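Local coordinates for macrophage migration inhibitory factor-like protein (Entamoeba histolytica, PDB 6CUQ) that is of unknown specific function but belongs to the macrophage migration inhibitory factor family, whose members assemble as trimers of small alpha/beta subunits, at residues E23-I28 / V51-G56; A29-K34 / C88-Q93. One frame throughout, in Å; residues are numbered along the deposited sequence.

Contact 1: residues E23-I28 / V51-G56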
# COMPACT_ATOMS: atom_id res chain seq x y z
N GLU B 23 -3.87 21.05 -1.91
CA GLU B 23 -2.61 21.77 -1.72
C GLU B 23 -1.83 21.25 -0.52
O GLU B 23 -0.60 21.05 -0.61
CB GLU B 23 -2.86 23.28 -1.58
CG GLU B 23 -1.58 24.08 -1.55
CD GLU B 23 -0.69 23.81 -2.78
OE1 GLU B 23 -1.22 23.79 -3.91
OE2 GLU B 23 0.53 23.61 -2.60
N ILE B 24 -2.51 21.02 0.61
CA ILE B 24 -1.84 20.49 1.80
C ILE B 24 -1.27 19.10 1.52
O ILE B 24 -0.18 18.75 2.00
CB ILE B 24 -2.81 20.47 3.01
CG1 ILE B 24 -3.00 21.87 3.60
CG2 ILE B 24 -2.31 19.51 4.10
CD1 ILE B 24 -1.76 22.47 4.21
N LYS B 25 -2.00 18.29 0.76
CA LYS B 25 -1.47 16.99 0.34
C LYS B 25 -0.19 17.15 -0.48
O LYS B 25 0.77 16.39 -0.31
CB LYS B 25 -2.51 16.23 -0.46
CG LYS B 25 -3.58 15.65 0.38
CD LYS B 25 -4.73 15.10 -0.46
CE LYS B 25 -6.06 15.14 0.33
NZ LYS B 25 -7.18 14.43 -0.37
N LYS B 26 -0.16 18.13 -1.39
CA LYS B 26 1.07 18.39 -2.12
C LYS B 26 2.19 18.79 -1.17
O LYS B 26 3.32 18.31 -1.29
CB LYS B 26 0.86 19.46 -3.20
CG LYS B 26 -0.15 19.11 -4.28
CD LYS B 26 -0.13 20.18 -5.36
CE LYS B 26 -1.34 20.12 -6.30
NZ LYS B 26 -2.48 20.94 -5.75
N GLU B 27 1.87 19.63 -0.18
CA GLU B 27 2.90 20.05 0.76
C GLU B 27 3.43 18.86 1.55
O GLU B 27 4.63 18.77 1.83
CB GLU B 27 2.35 21.12 1.69
CG GLU B 27 2.18 22.50 1.05
CD GLU B 27 1.42 23.44 1.97
OE1 GLU B 27 1.37 23.18 3.18
OE2 GLU B 27 0.86 24.45 1.47
N ILE B 28 2.53 17.93 1.90
CA ILE B 28 2.94 16.71 2.60
C ILE B 28 3.87 15.88 1.72
O ILE B 28 4.94 15.44 2.17
CB ILE B 28 1.69 15.91 3.03
CG1 ILE B 28 1.00 16.62 4.20
CG2 ILE B 28 2.06 14.47 3.37
CD1 ILE B 28 -0.36 16.02 4.58
N VAL B 51 0.64 10.31 -1.71
CA VAL B 51 -0.26 10.59 -0.60
C VAL B 51 -1.65 10.09 -0.98
O VAL B 51 -2.22 10.53 -1.98
CB VAL B 51 -0.29 12.09 -0.26
CG1 VAL B 51 -1.16 12.33 0.96
CG2 VAL B 51 1.13 12.59 -0.03
N VAL B 52 -2.21 9.19 -0.17
CA VAL B 52 -3.47 8.54 -0.48
C VAL B 52 -4.49 8.90 0.60
O VAL B 52 -4.24 8.70 1.79
CB VAL B 52 -3.29 7.01 -0.60
CG1 VAL B 52 -4.64 6.28 -0.74
CG2 VAL B 52 -2.31 6.69 -1.75
N THR B 53 -5.64 9.42 0.18
CA THR B 53 -6.72 9.77 1.09
C THR B 53 -7.55 8.55 1.44
O THR B 53 -8.11 7.89 0.55
CB THR B 53 -7.62 10.84 0.48
OG1 THR B 53 -6.90 12.07 0.38
CG2 THR B 53 -8.86 11.05 1.35
N SER B 54 -7.71 8.29 2.73
CA SER B 54 -8.42 7.11 3.20
C SER B 54 -9.52 7.49 4.19
O SER B 54 -9.69 8.65 4.56
CB SER B 54 -7.46 6.13 3.87
OG SER B 54 -6.87 6.76 4.99
N VAL B 55 -10.29 6.47 4.58
CA VAL B 55 -11.15 6.50 5.76
C VAL B 55 -10.49 5.61 6.79
O VAL B 55 -10.11 4.48 6.47
CB VAL B 55 -12.58 6.00 5.45
CG1 VAL B 55 -13.33 5.74 6.72
CG2 VAL B 55 -13.32 7.01 4.59
N GLY B 56 -10.29 6.13 8.00
CA GLY B 56 -9.37 5.49 8.92
C GLY B 56 -9.85 5.47 10.35
O GLY B 56 -10.64 6.30 10.80
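The flat group at this contact is a backbone peptide: the carbonyl O of Lys25 meets the CG2 methyl of Val51 at 3.8 Å. The two segments belong to the beta-alpha-beta unit of the MIF fold, in which helix 22-40 links strands 11-16 and 48-53. The axes of helix 23-28 and strand 51-53 come within 9.3 Å of each other, at 143° between their directions.

Val51 points at the helix and sets both methyls against Lys25, and CG2 also against Ile28. CG1 lies 4.1 Å from CG of Lys25. CG2, besides touching the Lys25 carbonyl, meets CG2 of Ile28 at 4.0 Å. The Ile28 and Val51 side chains cross at about a right angle, and Ile28 also packs on Ile14 of strand 11-16.

Lys25 carries the polar part. Its CG sits beside the backbone N (chi1 -76°), and the rest of the chain is extended. The aliphatic portion therefore passes Val51 and brings the ammonium to Thr53. The Lys25 and Thr53 side chains cross at about a right angle. Glu22 gives NZ a salt bridge as well, so the ammonium has two partners, the Glu22 carboxylate and the Thr53 hydroxyl. Thr53 is exposed, whereas Lys25 is largely buried, partly by Val55 of the third subunit.

Subunit assembly uses the same strands. Val51 pairs antiparallel with a strand of the third subunit, and Val55 and Gly56 pair with a strand of the second. The sheets thus continue across both interfaces.

Lys25 NZ donates to Thr53 OG1 at 2.5 Å, a very short bond whose exact length is doubtful.

Contact 2: residues A29-K34 / C88-Q93; sequences AHESMK and CKLLEQ
Leu90 of helix 80-95 reaches across to Glu31 and Ser32 of helix 22-40. This joins the two helices that cover the four-stranded sheet of the MIF fold. The contact is small and apolar, and one leucine supplies all of it from the second helix.

Leu90 CG is anti to the backbone N (chi1 172°), which sends the branched end out toward helix 22-40. Both methyls face Glu31 CB from the same side. CD2 is 3.8 Å from Glu31 CB, and CD1 is 3.9 Å from that same carbon. CD1 also meets Glu31 CG at 4.1 Å.

Glu31 thus offers carbon, not oxygen, to the neighbouring helix. Its chain bends at the second torsion (chi2 -59°), and the carboxylate goes to its own helix instead: OE2 forms a salt bridge with Lys34 NZ, 3.5 Å away and one turn on.

Ser32 is buried between helix and sheet, where its side chain packs on Ala12 and Ile14 of strand 11-16. Its hydroxyl is hydrogen-bonded outside the two segments, to Thr49 OG1 of strand 48-53 and to Tyr87 OH of helix 80-95. Toward Leu90 the residue presents its backbone instead: Leu90 CD2 packs against the helix there, 4.0 Å from Ser32 N.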
# COMPACT_ATOMS: atom_id res chain seq x y z
N ALA B 29 3.49 15.67 0.45
CA ALA B 29 4.36 14.92 -0.45
C ALA B 29 5.72 15.59 -0.60
O ALA B 29 6.76 14.92 -0.58
CB ALA B 29 3.71 14.77 -1.83
N HIS B 30 5.73 16.91 -0.77
CA HIS B 30 6.97 17.66 -0.90
C HIS B 30 7.86 17.51 0.34
O HIS B 30 9.03 17.13 0.24
CB HIS B 30 6.64 19.13 -1.17
CG HIS B 30 7.84 20.02 -1.21
ND1 HIS B 30 8.78 19.95 -2.21
CD2 HIS B 30 8.25 21.00 -0.36
CE1 HIS B 30 9.73 20.86 -1.98
NE2 HIS B 30 9.43 21.51 -0.87
N GLU B 31 7.30 17.78 1.52
CA GLU B 31 8.07 17.68 2.75
C GLU B 31 8.52 16.25 3.01
O GLU B 31 9.60 16.02 3.56
CB GLU B 31 7.25 18.20 3.93
CG GLU B 31 7.07 19.69 3.95
CD GLU B 31 8.37 20.44 4.00
OE1 GLU B 31 9.34 19.96 4.65
OE2 GLU B 31 8.42 21.54 3.42
N SER B 32 7.69 15.27 2.65
CA SER B 32 8.06 13.87 2.80
C SER B 32 9.33 13.56 2.02
O SER B 32 10.27 12.93 2.53
CB SER B 32 6.90 12.98 2.34
OG SER B 32 7.33 11.65 2.11
N MET B 33 9.39 14.03 0.77
CA MET B 33 10.58 13.78 -0.03
C MET B 33 11.80 14.49 0.55
O MET B 33 12.89 13.90 0.59
CB MET B 33 10.32 14.21 -1.47
CG MET B 33 9.40 13.26 -2.23
SD MET B 33 9.06 13.80 -3.90
CE MET B 33 8.04 15.25 -3.64
N LYS B 34 11.63 15.71 1.06
CA LYS B 34 12.75 16.37 1.75
C LYS B 34 13.20 15.56 2.96
O LYS B 34 14.41 15.37 3.18
CB LYS B 34 12.38 17.79 2.17
CG LYS B 34 12.52 18.85 1.09
CD LYS B 34 11.87 20.15 1.50
CE LYS B 34 12.70 20.89 2.51
NZ LYS B 34 11.89 21.96 3.14
N CYS B 88 5.76 12.15 11.96
CA CYS B 88 4.69 12.45 12.92
C CYS B 88 4.58 13.95 13.15
O CYS B 88 3.46 14.48 13.26
CB CYS B 88 4.93 11.70 14.23
SG CYS B 88 4.60 9.92 14.11
N LYS B 89 5.71 14.66 13.18
CA LYS B 89 5.66 16.11 13.30
C LYS B 89 5.05 16.74 12.05
O LYS B 89 4.30 17.72 12.15
CB LYS B 89 7.05 16.67 13.58
N LEU B 90 5.33 16.15 10.89
CA LEU B 90 4.78 16.67 9.64
C LEU B 90 3.26 16.51 9.56
O LEU B 90 2.54 17.47 9.26
CB LEU B 90 5.47 16.00 8.45
CG LEU B 90 4.79 16.38 7.13
CD1 LEU B 90 4.91 17.88 6.99
CD2 LEU B 90 5.33 15.64 5.89
N LEU B 91 2.75 15.28 9.79
CA LEU B 91 1.31 15.06 9.69
C LEU B 91 0.55 15.79 10.79
O LEU B 91 -0.60 16.18 10.60
CB LEU B 91 0.97 13.57 9.72
CG LEU B 91 1.45 12.81 8.48
CD1 LEU B 91 0.76 11.48 8.35
CD2 LEU B 91 1.29 13.64 7.22
N GLU B 92 1.18 15.98 11.95
CA GLU B 92 0.57 16.81 12.97
C GLU B 92 0.48 18.26 12.52
O GLU B 92 -0.56 18.92 12.68
CB GLU B 92 1.35 16.68 14.28
CG GLU B 92 0.63 17.25 15.48
CD GLU B 92 0.67 18.76 15.52
OE1 GLU B 92 1.73 19.34 15.18
OE2 GLU B 92 -0.37 19.37 15.87
N GLN B 93 1.56 18.79 11.94
CA GLN B 93 1.57 20.21 11.60
C GLN B 93 0.60 20.51 10.46
O GLN B 93 -0.09 21.54 10.48
CB GLN B 93 2.98 20.67 11.21
CG GLN B 93 2.98 22.02 10.49
CD GLN B 93 4.15 22.19 9.54
OE1 GLN B 93 5.25 21.71 9.79
NE2 GLN B 93 3.91 22.89 8.43

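In the fold
Contacts 1 and 2 lie with their centres about 10 Å apart and share helix 22-40. Residues 23-28 and 29-34 follow each other directly on it. The partners come later, 51-56 and then 88-93, so the two contacts cross along the chain. Contact 1 ties the helix to strand 48-53 of the sheet; contact 2 ties it to helix 80-95. They also touch each other. Ile28 O meets Leu90 CD2, Ile28 CD1 meets Leu91 CD2, and Val51 CG2 packs on Ala29 CB. One continuous core therefore joins both helices to the sheet, and residues of both contacts reach the third subunit of the trimer.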